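Local structure of beta subunit of a putative Aromatic-ring-hydroxylating dioxygenase (Novosphingobium aromaticivorans DSM 12444, 3EBY) at residues Val11-Ile16 and Ile92-Ile97; Phe39-Leu44 and Asp65-Leu70; Cys43-Ile48 and Lys144-Ile149. The protein is probably the beta subunit of an aromatic-ring-hydroxylating dioxygenase, although its own function has not been established. One frame throughout, in Å; residues are numbered along the deposited sequence.

In the fold
All three contacts reach the same mixed sheet of an NTF2-like fold. Contacts 2 and 3 share Cys43 and Leu44, and their centres lie about 10 Å apart; they meet where Asp42 O faces Lys144 NZ at 2.8 Å, a probable hydrogen bond, and where Phe39 and Leu70 pack on Tyr45. Contact 1 stands apart, its centre about 17 Å from that of contact 3 and about 22 Å from that of contact 2. It joins helix 8-28 to strand 87-101, one of the two outermost strands within the chain, and also borders two other subunits of the trimer, whereas no other chain of the assembly touches contacts 2 and 3. Along the chain, contact 2 is nested within the loop closed by contact 1.

Contact 1: residues Val11-Ile16 and Ile92-Ile97; sequences VAQSAI and IGRAVI
Gln13, on one face of helix 8-28, reaches across to the break in strand 87-101 and is gripped there at both ends of its amide. Its CG lies anti to the backbone N (chi1 -178°) and the chain then bends at chi2 (74°), which turns the amide to lie over one face of the Arg94 guanidinium, offset toward its rim. The two planes are only 7° apart and stacked, with Gln13 CG 3.7 Å from Arg94 NH2. From this position Gln13 NE2 donates an almost straight hydrogen bond of 2.9 Å to Ala95 O, in the carbonyl plane and on a lone pair. At the other end of the amide, Gln13 OE1 accepts a hydrogen bond from a water 2.8 Å away, and the same water accepts from Ile97 N. The amide thus bonds one backbone group directly and a second through the water, and NE2 also bonds to Asp17, whose carboxylate receives Ala95 N as well. An alanine here lacks the amide that bonds Ala95 O and the water, and would probably loosen the hold of the helix on this break.

Beside this polar grip runs an apolar seam. Ile97 extends CD1 to within 3.8 Å of Gln13 N and 4.2 Å of Ala12 CB. Ala95 points its methyl group at the helix, where CB meets Ile16 CG2 at 3.6 Å.

Arg94 also forms a salt bridge with Asp18 of the second subunit, so the contact lies at a subunit boundary. Within the chain, helix 8-28 packs here on the sheet near its edge strand 87-101, with Ile16 and Ile97 both touching Val105 of strand 104-116 and Ile16 reaching on to Phe134 of strand 122-135.

Contact 2: residues Phe39-Leu44 and Asp65-Leu70; sequences FVDDCL and DSKGML
The Phe39 ring takes Leu70 CD1 over one face, a CH-pi contact with the methyl 3.8 Å from the ring centroid, while Trp35 meets the ring in a T-shaped arrangement. This packing joins the corner between strands 39-40 and 43-49 to the N-terminal turn of helix 67-79, where Ser66 is the N-cap: its OG accepts a hydrogen bond from Met69 N, a selenomethionine. Leu70 CG stands anti to its carbonyl carbon (chi1 -58°), and CD1 also lies 3.8 Å from Cys43 SG, so the same methyl touches both ring and sulfur.

Lys67 spans the corner. Its backbone N donates to Asp41 O at 2.9 Å, in the carbonyl plane, which ties the first turn of the helix to the bend itself. The side chain starts with CG anti to the backbone N and bends at chi3 (-77°), carrying the ammonium to two acceptors. Lys67 NZ bonds Phe39 O at 2.9 Å from above the carbonyl plane and forms a salt bridge of the same length with Asp41 OD1. The positive charge would probably polarise the carbonyl of Phe39.

Elsewhere, Leu44 CD1 touches Asp65 CB, and a water bridges the segments, donating to Asp42 OD1 and to Asp65 O at 2.6 Å each.

Contact 3: residues Cys43-Ile48 and Lys144-Ile149; sequences CLYQVI and KSRTCI
Strands 43-49 and 142-150 are parallel neighbours inside the mixed sheet of this NTF2-like fold; the axes of segments 43-48 and 145-149 approach to 4.7 Å and run parallel to within 7°. Five backbone hydrogen bonds join them, from Leu44 N to Lys144 O at one end to Ile48 N to Cys148 O at the other. On the other side of strand 142-150, toward strand 122-135, Lys144 and Ser145 both face Arg133 in a classic beta bulge.

Tyr45, Arg146, Val47 and Cys148 share one face. Tyr45 and Arg146 lie side by side and point the same way, ring and guanidinium planes 53° apart, with Tyr45 CD1 4.0 Å from Arg146 CG. Beyond CG the arginine bends at chi3 and leads away to a salt bridge with Asp132. Cys148 SG approaches the Tyr45 ring obliquely, 3.7 Å from Tyr45 CE1, in a sulfur-aromatic contact, while the Tyr45 hydroxyl bonds to the chain terminus at Ile163. Val47 CG2 closes on Cys148 CB at 4.0 Å.

On the other face Gln46 and Thr147 also run alongside each other. Gln46 CG takes the crowded position between backbone N and carbonyl carbon (chi1 69°), and the chain extends beyond it alongside Thr147. Gln46 NE2 thereby donates to Thr147 OG1 at 3.0 Å, nearly straight and within the amide plane.

Contact 1: residues Val11-Ile16 and Ile92-Ile97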
ATOM      1  N   VAL A  11      13.131  11.554 -11.174  1.00 27.34           N
ATOM      2  CA  VAL A  11      13.019  12.676 -10.254  1.00 25.84           C
ATOM      3  C   VAL A  11      11.552  13.033 -10.000  1.00 22.71           C
ATOM      4  O   VAL A  11      11.135  13.086  -8.842  1.00 20.18           O
ATOM      5  CB  VAL A  11      13.841  13.911 -10.732  1.00 25.08           C
ATOM      6  CG1 VAL A  11      13.571  15.131  -9.844  1.00 20.98           C
ATOM      7  CG2 VAL A  11      15.342  13.574 -10.733  1.00 31.07           C
ATOM      8  N   ALA A  12      10.747  13.173 -11.058  1.00 19.62           N
ATOM      9  CA  ALA A  12       9.311  13.456 -10.884  1.00 18.74           C
ATOM     10  C   ALA A  12       8.595  12.302 -10.141  1.00 20.14           C
ATOM     11  O   ALA A  12       7.768  12.546  -9.267  1.00 17.01           O
ATOM     12  CB  ALA A  12       8.647  13.713 -12.210  1.00 20.65           C
ATOM     13  N   GLN A  13       8.912  11.052 -10.516  1.00 16.73           N
ATOM     14  CA  GLN A  13       8.306   9.876  -9.848  1.00 17.51           C
ATOM     15  C   GLN A  13       8.560   9.918  -8.332  1.00 17.81           C
ATOM     16  O   GLN A  13       7.628   9.778  -7.522  1.00 15.98           O
ATOM     17  CB  GLN A  13       8.883   8.582 -10.425  1.00 19.68           C
ATOM     18  CG  GLN A  13       8.272   7.305  -9.814  1.00 17.51           C
ATOM     19  CD  GLN A  13       6.887   7.054 -10.304  1.00 18.36           C
ATOM     20  OE1 GLN A  13       6.661   6.975 -11.500  1.00 17.79           O
ATOM     21  NE2 GLN A  13       5.927   6.905  -9.364  1.00 15.43           N
ATOM     22  N   SER A  14       9.819  10.102  -7.951  1.00 17.70           N
ATOM     23  CA  SER A  14      10.177  10.138  -6.537  1.00 20.63           C
ATOM     24  C   SER A  14       9.519  11.305  -5.817  1.00 17.90           C
ATOM     25  O   SER A  14       9.093  11.160  -4.669  1.00 15.63           O
ATOM     26  CB  SER A  14      11.699  10.219  -6.355  1.00 23.52           C
ATOM     27  OG  SER A  14      12.321   9.055  -6.826  1.00 27.40           O
ATOM     28  N   ALA A  15       9.524  12.483  -6.454  1.00 14.89           N
ATOM     29  CA  ALA A  15       8.898  13.691  -5.875  1.00 17.26           C
ATOM     30  C   ALA A  15       7.402  13.455  -5.555  1.00 17.17           C
ATOM     31  O   ALA A  15       6.911  13.796  -4.467  1.00 16.75           O
ATOM     32  CB  ALA A  15       9.079  14.918  -6.857  1.00 17.46           C
ATOM     33  N   ILE A  16       6.693  12.841  -6.486  1.00 15.72           N
ATOM     34  CA  ILE A  16       5.263  12.608  -6.336  1.00 18.15           C
ATOM     35  C   ILE A  16       5.004  11.513  -5.300  1.00 15.57           C
ATOM     36  O   ILE A  16       4.110  11.653  -4.448  1.00 16.05           O
ATOM     37  CB  ILE A  16       4.594  12.296  -7.711  1.00 16.06           C
ATOM     38  CG1 ILE A  16       4.546  13.595  -8.552  1.00 17.16           C
ATOM     39  CG2 ILE A  16       3.214  11.698  -7.530  1.00 13.37           C
ATOM     40  CD1 ILE A  16       4.241  13.379 -10.000  1.00 17.76           C
ATOM     41  N   ILE A  92      -1.447   4.568   0.430  1.00 15.86           N
ATOM     42  CA  ILE A  92      -1.468   5.106  -0.919  1.00 15.36           C
ATOM     43  C   ILE A  92      -0.524   4.319  -1.819  1.00 15.29           C
ATOM     44  O   ILE A  92       0.667   4.104  -1.503  1.00 14.25           O
ATOM     45  CB  ILE A  92      -1.106   6.638  -0.911  1.00 12.68           C
ATOM     46  CG1 ILE A  92      -2.008   7.366   0.110  1.00 16.29           C
ATOM     47  CG2 ILE A  92      -1.241   7.241  -2.311  1.00 14.92           C
ATOM     48  CD1 ILE A  92      -1.606   8.848   0.405  1.00 19.19           C
ATOM     49  N   GLY A  93      -1.047   3.883  -2.955  1.00 15.97           N
ATOM     50  CA  GLY A  93      -0.238   3.180  -3.923  1.00 16.49           C
ATOM     51  C   GLY A  93       0.794   4.054  -4.604  1.00 17.15           C
ATOM     52  O   GLY A  93       0.721   5.298  -4.567  1.00 16.37           O
ATOM     53  N   ARG A  94       1.750   3.409  -5.276  1.00 15.33           N
ATOM     54  CA  ARG A  94       2.718   4.118  -6.100  1.00 14.76           C
ATOM     55  C   ARG A  94       1.989   4.858  -7.233  1.00 16.03           C
ATOM     56  O   ARG A  94       1.048   4.343  -7.813  1.00 15.18           O
ATOM     57  CB  ARG A  94       3.750   3.140  -6.649  1.00 15.62           C
ATOM     58  CG  ARG A  94       4.840   3.758  -7.511  1.00 17.58           C
ATOM     59  CD  ARG A  94       5.806   2.669  -7.930  1.00 16.28           C
ATOM     60  NE  ARG A  94       6.891   3.137  -8.783  1.00 16.53           N
ATOM     61  CZ  ARG A  94       8.111   3.414  -8.356  1.00 19.70           C
ATOM     62  NH1 ARG A  94       8.379   3.436  -7.061  1.00 19.31           N
ATOM     63  NH2 ARG A  94       9.051   3.760  -9.223  1.00 16.62           N
ATOM     64  N   ALA A  95       2.448   6.059  -7.545  1.00 14.24           N
ATOM     65  CA  ALA A  95       1.804   6.909  -8.562  1.00 14.85           C
ATOM     66  C   ALA A  95       2.156   6.463  -9.976  1.00 13.84           C
ATOM     67  O   ALA A  95       3.320   6.126 -10.269  1.00 15.09           O
ATOM     68  CB  ALA A  95       2.202   8.396  -8.363  1.00 14.97           C
ATOM     69  N   VAL A  96       1.155   6.522 -10.854  1.00 14.27           N
ATOM     70  CA  VAL A  96       1.358   6.391 -12.299  1.00 16.18           C
ATOM     71  C   VAL A  96       1.295   7.753 -12.956  1.00 14.79           C
ATOM     72  O   VAL A  96       0.261   8.455 -12.894  1.00 17.25           O
ATOM     73  CB  VAL A  96       0.287   5.452 -12.942  1.00 16.27           C
ATOM     74  CG1 VAL A  96       0.527   5.310 -14.445  1.00 16.50           C
ATOM     75  CG2 VAL A  96       0.288   4.059 -12.251  1.00 16.37           C
ATOM     76  N   ILE A  97       2.428   8.194 -13.480  1.00 15.21           N
ATOM     77  CA  ILE A  97       2.494   9.469 -14.185  1.00 18.75           C
ATOM     78  C   ILE A  97       1.831   9.305 -15.558  1.00 20.14           C
ATOM     79  O   ILE A  97       2.224   8.431 -16.358  1.00 18.00           O
ATOM     80  CB  ILE A  97       3.938   9.953 -14.319  1.00 19.34           C
ATOM     81  CG1 ILE A  97       4.502  10.302 -12.926  1.00 24.45           C
ATOM     82  CG2 ILE A  97       4.038  11.178 -15.279  1.00 19.25           C
ATOM     83  CD1 ILE A  97       5.995  10.548 -12.929  1.00 28.75           C
TER
HETATM   84  O   HOH W   1       4.836   6.521 -13.577  1.00 18.89           O

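Contact 2: residues Phe39-Leu44 and Asp65-Leu70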
ATOM      1  N   PHE A  39      -0.931  22.419  -1.305  1.00 14.26           N
ATOM      2  CA  PHE A  39      -1.582  22.876  -2.545  1.00 17.34           C
ATOM      3  C   PHE A  39      -1.069  24.270  -2.949  1.00 15.74           C
ATOM      4  O   PHE A  39      -0.570  25.037  -2.115  1.00 15.59           O
ATOM      5  CB  PHE A  39      -3.097  22.987  -2.331  1.00 18.09           C
ATOM      6  CG  PHE A  39      -3.787  21.672  -2.026  1.00 14.46           C
ATOM      7  CD1 PHE A  39      -3.785  21.150  -0.744  1.00 16.54           C
ATOM      8  CD2 PHE A  39      -4.566  21.041  -3.014  1.00 21.10           C
ATOM      9  CE1 PHE A  39      -4.408  19.901  -0.485  1.00 15.03           C
ATOM     10  CE2 PHE A  39      -5.257  19.857  -2.734  1.00 14.53           C
ATOM     11  CZ  PHE A  39      -5.182  19.306  -1.459  1.00 14.51           C
ATOM     12  N   VAL A  40      -1.190  24.601  -4.236  1.00 13.36           N
ATOM     13  CA  VAL A  40      -0.965  25.984  -4.678  1.00 12.38           C
ATOM     14  C   VAL A  40      -2.160  26.815  -4.195  1.00 14.53           C
ATOM     15  O   VAL A  40      -3.196  26.239  -3.815  1.00 14.30           O
ATOM     16  CB  VAL A  40      -0.844  26.101  -6.210  1.00 14.32           C
ATOM     17  CG1 VAL A  40       0.253  25.158  -6.734  1.00 15.50           C
ATOM     18  CG2 VAL A  40      -2.228  25.853  -6.938  1.00 14.18           C
ATOM     19  N   ASP A  41      -2.056  28.136  -4.261  1.00 14.39           N
ATOM     20  CA  ASP A  41      -3.146  29.023  -3.765  1.00 14.81           C
ATOM     21  C   ASP A  41      -4.418  28.869  -4.625  1.00 14.39           C
ATOM     22  O   ASP A  41      -5.537  28.759  -4.090  1.00 16.41           O
ATOM     23  CB  ASP A  41      -2.722  30.488  -3.766  1.00 14.57           C
ATOM     24  CG  ASP A  41      -1.695  30.828  -2.667  1.00 15.21           C
ATOM     25  OD1 ASP A  41      -1.288  29.930  -1.911  1.00 11.65           O
ATOM     26  OD2 ASP A  41      -1.234  31.998  -2.649  1.00 14.28           O
ATOM     27  N   ASP A  42      -4.238  28.875  -5.947  1.00 15.45           N
ATOM     28  CA  ASP A  42      -5.359  28.796  -6.910  1.00 13.98           C
ATOM     29  C   ASP A  42      -5.566  27.326  -7.333  1.00 14.38           C
ATOM     30  O   ASP A  42      -5.271  26.926  -8.457  1.00 15.70           O
ATOM     31  CB  ASP A  42      -5.053  29.682  -8.111  1.00 14.55           C
ATOM     32  CG  ASP A  42      -6.178  29.699  -9.147  1.00 23.53           C
ATOM     33  OD1 ASP A  42      -7.318  29.299  -8.821  1.00 17.82           O
ATOM     34  OD2 ASP A  42      -5.879  30.056 -10.298  1.00 21.94           O
ATOM     35  N   CYS A  43      -6.037  26.542  -6.387  1.00 13.64           N
ATOM     36  CA  CYS A  43      -6.094  25.091  -6.515  1.00 15.80           C
ATOM     37  C   CYS A  43      -7.537  24.603  -6.648  1.00 16.02           C
ATOM     38  O   CYS A  43      -8.499  25.385  -6.476  1.00 16.33           O
ATOM     39  CB  CYS A  43      -5.477  24.466  -5.270  1.00 15.75           C
ATOM     40  SG  CYS A  43      -6.353  24.871  -3.702  1.00 17.45           S
ATOM     41  N   LEU A  44      -7.669  23.293  -6.866  1.00 16.37           N
ATOM     42  CA  LEU A  44      -8.956  22.614  -6.839  1.00 16.54           C
ATOM     43  C   LEU A  44      -8.803  21.267  -6.094  1.00 16.07           C
ATOM     44  O   LEU A  44      -7.891  20.501  -6.378  1.00 20.74           O
ATOM     45  CB  LEU A  44      -9.482  22.384  -8.257  1.00 16.53           C
ATOM     46  CG  LEU A  44     -10.835  21.636  -8.338  1.00 20.88           C
ATOM     47  CD1 LEU A  44     -11.970  22.520  -7.786  1.00 20.47           C
ATOM     48  CD2 LEU A  44     -11.135  21.214  -9.758  1.00 28.49           C
ATOM     49  N   ASP A  65     -12.299  25.290  -4.151  1.00 17.08           N
ATOM     50  CA  ASP A  65     -11.736  25.844  -5.391  1.00 18.23           C
ATOM     51  C   ASP A  65     -10.746  26.992  -5.140  1.00 17.22           C
ATOM     52  O   ASP A  65     -10.406  27.780  -6.061  1.00 16.91           O
ATOM     53  CB  ASP A  65     -12.867  26.264  -6.337  1.00 20.96           C
ATOM     54  CG  ASP A  65     -13.710  27.398  -5.788  1.00 19.11           C
ATOM     55  OD1 ASP A  65     -13.413  27.927  -4.698  1.00 23.66           O
ATOM     56  OD2 ASP A  65     -14.680  27.771  -6.471  1.00 37.28           O
ATOM     57  N   SER A  66     -10.246  27.050  -3.912  1.00 19.20           N
ATOM     58  CA  SER A  66      -9.168  27.940  -3.531  1.00 17.87           C
ATOM     59  C   SER A  66      -8.528  27.423  -2.241  1.00 20.22           C
ATOM     60  O   SER A  66      -9.123  26.642  -1.503  1.00 20.34           O
ATOM     61  CB  SER A  66      -9.693  29.348  -3.287  1.00 17.87           C
ATOM     62  OG  SER A  66     -10.457  29.412  -2.073  1.00 19.00           O
ATOM     63  N   LYS A  67      -7.339  27.910  -1.942  1.00 17.79           N
ATOM     64  CA  LYS A  67      -6.696  27.566  -0.678  1.00 19.66           C
ATOM     65  C   LYS A  67      -7.489  28.081   0.513  1.00 19.57           C
ATOM     66  O   LYS A  67      -7.517  27.439   1.571  1.00 20.49           O
ATOM     67  CB  LYS A  67      -5.266  28.094  -0.631  1.00 18.69           C
ATOM     68  CG  LYS A  67      -4.515  27.606   0.592  1.00 20.98           C
ATOM     69  CD  LYS A  67      -3.093  27.965   0.529  1.00 19.75           C
ATOM     70  CE  LYS A  67      -2.340  27.057  -0.409  1.00 14.94           C
ATOM     71  NZ  LYS A  67      -0.929  27.455  -0.533  1.00 14.79           N
ATOM     72  N   GLY A  68      -8.168  29.214   0.334  1.00 18.95           N
ATOM     73  CA  GLY A  68      -9.005  29.782   1.382  1.00 21.71           C
ATOM     74  C   GLY A  68     -10.080  28.820   1.849  1.00 17.33           C
ATOM     75  O   GLY A  68     -10.333  28.701   3.060  1.00 17.42           O
HETATM   76  N   MSE A  69     -10.667  28.079   0.905  1.00 18.64           N
HETATM   77  CA  MSE A  69     -11.652  27.058   1.236  1.00 18.69           C
HETATM   78  C   MSE A  69     -11.031  25.846   1.967  1.00 17.16           C
HETATM   79  O   MSE A  69     -11.644  25.309   2.888  1.00 19.40           O
HETATM   80  CB  MSE A  69     -12.428  26.612  -0.018  1.00 17.69           C
HETATM   81  CG  MSE A  69     -13.277  27.710  -0.626  1.00 23.68           C
HETATM   82 SE   MSE A  69     -14.569  27.076  -1.934  0.75 17.59          SE
HETATM   83  CE  MSE A  69     -15.621  25.970  -0.871  1.00 24.66           C
ATOM     84  N   LEU A  70      -9.809  25.442   1.581  1.00 18.20           N
ATOM     85  CA  LEU A  70      -9.077  24.399   2.302  1.00 17.44           C
ATOM     86  C   LEU A  70      -8.899  24.820   3.773  1.00 16.77           C
ATOM     87  O   LEU A  70      -9.176  24.042   4.703  1.00 16.36           O
ATOM     88  CB  LEU A  70      -7.688  24.163   1.680  1.00 16.58           C
ATOM     89  CG  LEU A  70      -7.565  23.765   0.204  1.00 20.07           C
ATOM     90  CD1 LEU A  70      -6.077  23.586  -0.179  1.00 20.80           C
ATOM     91  CD2 LEU A  70      -8.371  22.499  -0.109  1.00 19.82           C
TER
HETATM   92  O   HOH W   2      -8.681  29.627  -6.678  1.00 29.42           O

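Contact 3: residues Cys43-Ile48 and Lys144-Ile149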
ATOM      1  N   CYS A  43      -6.037  26.542  -6.387  1.00 13.64           N
ATOM      2  CA  CYS A  43      -6.094  25.091  -6.515  1.00 15.80           C
ATOM      3  C   CYS A  43      -7.537  24.603  -6.648  1.00 16.02           C
ATOM      4  O   CYS A  43      -8.499  25.385  -6.476  1.00 16.33           O
ATOM      5  CB  CYS A  43      -5.477  24.466  -5.270  1.00 15.75           C
ATOM      6  SG  CYS A  43      -6.353  24.871  -3.702  1.00 17.45           S
ATOM      7  N   LEU A  44      -7.669  23.293  -6.866  1.00 16.37           N
ATOM      8  CA  LEU A  44      -8.956  22.614  -6.839  1.00 16.54           C
ATOM      9  C   LEU A  44      -8.803  21.267  -6.094  1.00 16.07           C
ATOM     10  O   LEU A  44      -7.891  20.501  -6.378  1.00 20.74           O
ATOM     11  CB  LEU A  44      -9.482  22.384  -8.257  1.00 16.53           C
ATOM     12  CG  LEU A  44     -10.835  21.636  -8.338  1.00 20.88           C
ATOM     13  CD1 LEU A  44     -11.970  22.520  -7.786  1.00 20.47           C
ATOM     14  CD2 LEU A  44     -11.135  21.214  -9.758  1.00 28.49           C
ATOM     15  N   TYR A  45      -9.600  21.089  -5.051  1.00 15.61           N
ATOM     16  CA  TYR A  45      -9.673  19.831  -4.324  1.00 15.43           C
ATOM     17  C   TYR A  45     -11.127  19.393  -4.322  1.00 13.09           C
ATOM     18  O   TYR A  45     -12.001  20.145  -3.888  1.00 17.45           O
ATOM     19  CB  TYR A  45      -9.184  19.997  -2.878  1.00 14.12           C
ATOM     20  CG  TYR A  45      -9.341  18.741  -2.041  1.00 15.33           C
ATOM     21  CD1 TYR A  45      -8.453  17.682  -2.177  1.00 13.59           C
ATOM     22  CD2 TYR A  45     -10.410  18.589  -1.166  1.00 16.66           C
ATOM     23  CE1 TYR A  45      -8.603  16.492  -1.418  1.00 12.28           C
ATOM     24  CE2 TYR A  45     -10.574  17.418  -0.403  1.00 17.38           C
ATOM     25  CZ  TYR A  45      -9.656  16.400  -0.499  1.00 16.35           C
ATOM     26  OH  TYR A  45      -9.848  15.251   0.257  1.00 16.32           O
ATOM     27  N   GLN A  46     -11.377  18.170  -4.756  1.00 12.98           N
ATOM     28  CA  GLN A  46     -12.725  17.649  -4.716  1.00 16.43           C
ATOM     29  C   GLN A  46     -12.754  16.155  -4.458  1.00 15.20           C
ATOM     30  O   GLN A  46     -11.764  15.420  -4.710  1.00 16.46           O
ATOM     31  CB  GLN A  46     -13.487  18.013  -5.994  1.00 16.15           C
ATOM     32  CG  GLN A  46     -13.030  17.333  -7.234  1.00 22.73           C
ATOM     33  CD  GLN A  46     -13.639  17.956  -8.505  1.00 30.93           C
ATOM     34  OE1 GLN A  46     -14.631  18.711  -8.444  1.00 30.42           O
ATOM     35  NE2 GLN A  46     -13.038  17.659  -9.642  1.00 31.39           N
ATOM     36  N   VAL A  47     -13.883  15.714  -3.921  1.00 16.49           N
ATOM     37  CA  VAL A  47     -14.113  14.316  -3.575  1.00 15.27           C
ATOM     38  C   VAL A  47     -15.452  13.934  -4.264  1.00 15.48           C
ATOM     39  O   VAL A  47     -16.513  14.528  -3.969  1.00 15.69           O
ATOM     40  CB  VAL A  47     -14.174  14.122  -2.032  1.00 14.05           C
ATOM     41  CG1 VAL A  47     -14.531  12.658  -1.692  1.00 14.19           C
ATOM     42  CG2 VAL A  47     -12.800  14.546  -1.360  1.00 15.83           C
ATOM     43  N   ILE A  48     -15.372  13.017  -5.229  0.50 16.83           N
ATOM     44  CA  ILE A  48     -16.496  12.699  -6.106  0.50 19.32           C
ATOM     45  C   ILE A  48     -16.632  11.206  -6.288  0.50 18.12           C
ATOM     46  O   ILE A  48     -15.630  10.486  -6.377  0.50 16.12           O
ATOM     47  CB  ILE A  48     -16.328  13.346  -7.501  0.50 19.17           C
ATOM     48  CG1 ILE A  48     -14.896  13.158  -8.014  0.50 20.08           C
ATOM     49  CG2 ILE A  48     -16.653  14.810  -7.435  0.50 22.93           C
ATOM     50  CD1 ILE A  48     -14.778  13.233  -9.541  0.50 26.17           C
ATOM     51  N   LYS A 144      -1.777  21.370  -7.896  1.00 13.25           N
ATOM     52  CA  LYS A 144      -2.668  22.311  -8.618  1.00 12.91           C
ATOM     53  C   LYS A 144      -4.135  21.820  -8.503  1.00 15.16           C
ATOM     54  O   LYS A 144      -5.077  22.610  -8.235  1.00 15.34           O
ATOM     55  CB  LYS A 144      -2.252  22.411 -10.081  1.00 15.75           C
ATOM     56  CG  LYS A 144      -3.154  23.313 -10.936  1.00 20.15           C
ATOM     57  CD  LYS A 144      -3.201  24.730 -10.421  1.00 23.05           C
ATOM     58  CE  LYS A 144      -3.918  25.667 -11.401  1.00 23.74           C
ATOM     59  NZ  LYS A 144      -3.885  27.067 -10.890  1.00 19.97           N
ATOM     60  N   SER A 145      -4.335  20.528  -8.725  0.50 15.26           N
ATOM     61  CA  SER A 145      -5.659  19.937  -8.534  0.50 13.86           C
ATOM     62  C   SER A 145      -5.579  18.485  -8.105  0.50 15.64           C
ATOM     63  O   SER A 145      -4.732  17.716  -8.581  0.50 15.62           O
ATOM     64  CB  SER A 145      -6.507  20.049  -9.803  0.50 17.53           C
ATOM     65  OG  SER A 145      -6.000  19.240 -10.848  0.50 15.55           O
ATOM     66  N   ARG A 146      -6.473  18.122  -7.200  1.00 15.28           N
ATOM     67  CA  ARG A 146      -6.640  16.700  -6.740  1.00 14.39           C
ATOM     68  C   ARG A 146      -8.113  16.376  -6.697  1.00 16.59           C
ATOM     69  O   ARG A 146      -8.917  17.050  -5.995  1.00 15.44           O
ATOM     70  CB  ARG A 146      -5.988  16.479  -5.375  1.00 15.09           C
ATOM     71  CG  ARG A 146      -6.418  15.184  -4.625  1.00 16.55           C
ATOM     72  CD  ARG A 146      -5.365  14.711  -3.594  1.00 12.22           C
ATOM     73  NE  ARG A 146      -4.216  14.087  -4.283  1.00 14.41           N
ATOM     74  CZ  ARG A 146      -3.161  13.554  -3.671  1.00 16.06           C
ATOM     75  NH1 ARG A 146      -3.096  13.509  -2.339  1.00 18.44           N
ATOM     76  NH2 ARG A 146      -2.215  12.972  -4.382  1.00 17.96           N
ATOM     77  N   THR A 147      -8.469  15.333  -7.427  1.00 14.50           N
ATOM     78  CA  THR A 147      -9.793  14.785  -7.406  1.00 16.86           C
ATOM     79  C   THR A 147      -9.705  13.370  -6.812  1.00 16.65           C
ATOM     80  O   THR A 147      -8.948  12.546  -7.287  1.00 15.66           O
ATOM     81  CB  THR A 147     -10.396  14.712  -8.830  1.00 19.27           C
ATOM     82  OG1 THR A 147     -10.494  16.029  -9.402  1.00 18.57           O
ATOM     83  CG2 THR A 147     -11.778  14.055  -8.798  1.00 19.18           C
ATOM     84  N   CYS A 148     -10.435  13.150  -5.725  1.00 16.23           N
ATOM     85  CA  CYS A 148     -10.485  11.843  -5.073  1.00 15.00           C
ATOM     86  C   CYS A 148     -11.717  11.134  -5.578  1.00 17.28           C
ATOM     87  O   CYS A 148     -12.855  11.519  -5.237  1.00 15.02           O
ATOM     88  CB  CYS A 148     -10.582  12.017  -3.545  1.00 15.20           C
ATOM     89  SG  CYS A 148      -9.325  13.107  -2.805  1.00 17.15           S
ATOM     90  N   ILE A 149     -11.509  10.211  -6.518  1.00 14.65           N
ATOM     91  CA  ILE A 149     -12.617   9.480  -7.157  1.00 13.73           C
ATOM     92  C   ILE A 149     -12.884   8.174  -6.368  1.00 14.66           C
ATOM     93  O   ILE A 149     -12.038   7.254  -6.365  1.00 15.93           O
ATOM     94  CB  ILE A 149     -12.290   9.131  -8.652  1.00 14.93           C
ATOM     95  CG1 ILE A 149     -11.932  10.391  -9.451  1.00 17.22           C
ATOM     96  CG2 ILE A 149     -13.498   8.379  -9.293  1.00 15.93           C
ATOM     97  CD1 ILE A 149     -11.651  10.142 -10.931  1.00 19.61           C
TER